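Local coordinates for protein arginase (RocF) (Helicobacter pylori, PDB 4G3H) that probably hydrolyses L-arginine to L-ornithine and urea, using two manganese ions bound in each subunit, at residues Leu113-His118 against Leu231-Asp236. Numbering follows the deposited sequence.
Sequences LYLDAH and LSLDLD. With MN (manganese (II) ion), chain F; MN (manganese (II) ion), chain E.
Leu113 pairs with Leu231, Tyr114 with Ser232 and Leu115 with Leu233, as strands 113-115 and 231-234 run parallel, 4° apart. Ser232 N donates to Leu113 O (2.7 Å), Leu115 N to Ser232 O and Asp234 N to Leu115 O. On one face, Leu231 CD1 packs obliquely across Leu113, 3.8 Å from its CD1 and close to its CB, and Leu233 CD1 lies against Leu115 CB. Helix 256-269 covers Leu115 and Leu233. On the other face, Ser232 CB approaches the CD1-CE1 side of the Tyr114 ring obliquely, while Tyr114 OH hydrogen-bonds to OD2 of Asp120, itself a manganese ligand.

At their C-terminal ends the two strands build the binuclear manganese site of the arginase fold. Asp116 bridges the ions through OD1 and OD2, one oxygen to each. Asp234 bridges them through OD2 alone, 2.3 Å from one manganese and 2.5 Å from the other. The ion nearer Asp234 OD2 also takes His118 ND1 (2.3 Å) and Asp236 OD2 (2.1 Å); Asp120 binds the second. Asp236 CG sits between its backbone N and carbonyl carbon (chi1 64°), which turns the carboxylate to the metal. Its OD1 accepts from Ala117 N on the syn side, tilted out of the carboxylate plane. Asx turns fix both bridging carboxylates: Asp116 OD1 accepts from His118 N, and Asp234 OD1 from Asp236 N. His118 NE2 is hydrogen-bonded to Glu250 OE2.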
loop_
_atom_site.group_PDB
_atom_site.type_symbol
_atom_site.label_atom_id
_atom_site.label_comp_id
_atom_site.label_asym_id
_atom_site.label_seq_id
_atom_site.Cartn_x
_atom_site.Cartn_y
_atom_site.Cartn_z
ATOM N N LEU A 113 -4.930 5.002 5.055
ATOM C CA LEU A 113 -5.899 5.193 3.979
ATOM C C LEU A 113 -5.547 4.041 3.062
ATOM O O LEU A 113 -4.451 4.008 2.496
ATOM C CB LEU A 113 -5.686 6.537 3.276
ATOM C CG LEU A 113 -5.937 7.773 4.150
ATOM C CD1 LEU A 113 -5.517 9.038 3.416
ATOM C CD2 LEU A 113 -7.415 7.834 4.540
ATOM N N TYR A 114 -6.467 3.088 2.940
ATOM C CA TYR A 114 -6.238 1.889 2.140
ATOM C C TYR A 114 -7.208 1.803 0.963
ATOM O O TYR A 114 -8.376 1.461 1.144
ATOM C CB TYR A 114 -6.414 0.657 3.046
ATOM C CG TYR A 114 -5.627 -0.572 2.648
ATOM C CD1 TYR A 114 -4.273 -0.684 2.960
ATOM C CD2 TYR A 114 -6.241 -1.635 1.991
ATOM C CE1 TYR A 114 -3.549 -1.819 2.639
ATOM C CE2 TYR A 114 -5.519 -2.791 1.658
ATOM C CZ TYR A 114 -4.170 -2.872 1.991
ATOM O OH TYR A 114 -3.442 -4.002 1.698
ATOM N N LEU A 115 -6.726 2.112 -0.237
ATOM C CA LEU A 115 -7.557 2.069 -1.440
ATOM C C LEU A 115 -7.304 0.729 -2.096
ATOM O O LEU A 115 -6.203 0.470 -2.585
ATOM C CB LEU A 115 -7.186 3.217 -2.381
ATOM C CG LEU A 115 -7.592 4.607 -1.875
ATOM C CD1 LEU A 115 -6.781 4.961 -0.633
ATOM C CD2 LEU A 115 -7.361 5.643 -2.984
ATOM N N ASP A 116 -8.334 -0.113 -2.135
ATOM C CA ASP A 116 -8.148 -1.467 -2.638
ATOM C C ASP A 116 -9.495 -2.144 -2.891
ATOM O O ASP A 116 -10.507 -1.785 -2.286
ATOM C CB ASP A 116 -7.388 -2.238 -1.554
ATOM C CG ASP A 116 -6.739 -3.506 -2.048
ATOM O OD1 ASP A 116 -7.351 -4.272 -2.816
ATOM O OD2 ASP A 116 -5.599 -3.750 -1.629
ATOM N N ALA A 117 -9.504 -3.125 -3.787
ATOM C CA ALA A 117 -10.722 -3.867 -4.065
ATOM C C ALA A 117 -10.849 -4.923 -2.968
ATOM O O ALA A 117 -11.929 -5.474 -2.752
ATOM C CB ALA A 117 -10.634 -4.543 -5.433
ATOM N N HIS A 118 -9.737 -5.186 -2.276
ATOM C CA HIS A 118 -9.688 -6.193 -1.210
ATOM C C HIS A 118 -9.352 -5.631 0.172
ATOM O O HIS A 118 -8.761 -4.561 0.294
ATOM C CB HIS A 118 -8.656 -7.275 -1.555
ATOM C CG HIS A 118 -8.736 -7.762 -2.968
ATOM N ND1 HIS A 118 -7.999 -7.203 -3.988
ATOM C CD2 HIS A 118 -9.498 -8.725 -3.539
ATOM C CE1 HIS A 118 -8.303 -7.799 -5.127
ATOM N NE2 HIS A 118 -9.212 -8.725 -4.882
ATOM N N LEU A 231 -0.772 6.367 3.227
ATOM C CA LEU A 231 -1.731 6.036 2.170
ATOM C C LEU A 231 -1.220 4.875 1.318
ATOM O O LEU A 231 -0.112 4.919 0.772
ATOM C CB LEU A 231 -2.022 7.242 1.263
ATOM C CG LEU A 231 -3.208 6.966 0.315
ATOM C CD1 LEU A 231 -3.981 8.247 0.048
ATOM C CD2 LEU A 231 -2.720 6.335 -0.993
ATOM N N SER A 232 -2.036 3.833 1.215
ATOM C CA SER A 232 -1.673 2.666 0.428
ATOM C C SER A 232 -2.696 2.480 -0.685
ATOM O O SER A 232 -3.870 2.226 -0.425
ATOM C CB SER A 232 -1.625 1.422 1.315
ATOM O OG SER A 232 -1.034 0.341 0.624
ATOM N N LEU A 233 -2.238 2.604 -1.925
ATOM C CA LEU A 233 -3.112 2.482 -3.083
ATOM C C LEU A 233 -2.850 1.247 -3.933
ATOM O O LEU A 233 -1.753 1.075 -4.478
ATOM C CB LEU A 233 -2.989 3.733 -3.976
ATOM C CG LEU A 233 -3.521 3.606 -5.423
ATOM C CD1 LEU A 233 -5.011 3.284 -5.407
ATOM C CD2 LEU A 233 -3.265 4.883 -6.200
ATOM N N ASP A 234 -3.878 0.410 -4.057
ATOM C CA ASP A 234 -3.829 -0.803 -4.873
ATOM C C ASP A 234 -4.647 -0.466 -6.123
ATOM O O ASP A 234 -5.836 -0.175 -6.028
ATOM C CB ASP A 234 -4.478 -1.976 -4.130
ATOM C CG ASP A 234 -4.399 -3.284 -4.910
ATOM O OD1 ASP A 234 -4.414 -3.266 -6.169
ATOM O OD2 ASP A 234 -4.335 -4.342 -4.256
ATOM N N LEU A 235 -4.017 -0.518 -7.289
ATOM C CA LEU A 235 -4.691 -0.170 -8.531
ATOM C C LEU A 235 -5.947 -0.984 -8.861
ATOM O O LEU A 235 -6.770 -0.554 -9.669
ATOM C CB LEU A 235 -3.693 -0.242 -9.694
ATOM C CG LEU A 235 -2.513 0.744 -9.606
ATOM C CD1 LEU A 235 -1.460 0.381 -10.644
ATOM C CD2 LEU A 235 -3.005 2.177 -9.809
ATOM N N ASP A 236 -6.110 -2.149 -8.246
ATOM C CA ASP A 236 -7.297 -2.934 -8.548
ATOM C C ASP A 236 -8.564 -2.320 -7.946
ATOM O O ASP A 236 -9.641 -2.912 -8.019
ATOM C CB ASP A 236 -7.138 -4.398 -8.102
ATOM C CG ASP A 236 -6.996 -4.557 -6.600
ATOM O OD1 ASP A 236 -7.414 -3.661 -5.836
ATOM O OD2 ASP A 236 -6.474 -5.607 -6.182
HETATM MN MN MN F . -6.209 -5.717 -4.097
HETATM MN MN MN E . -4.254 -5.280 -1.964
#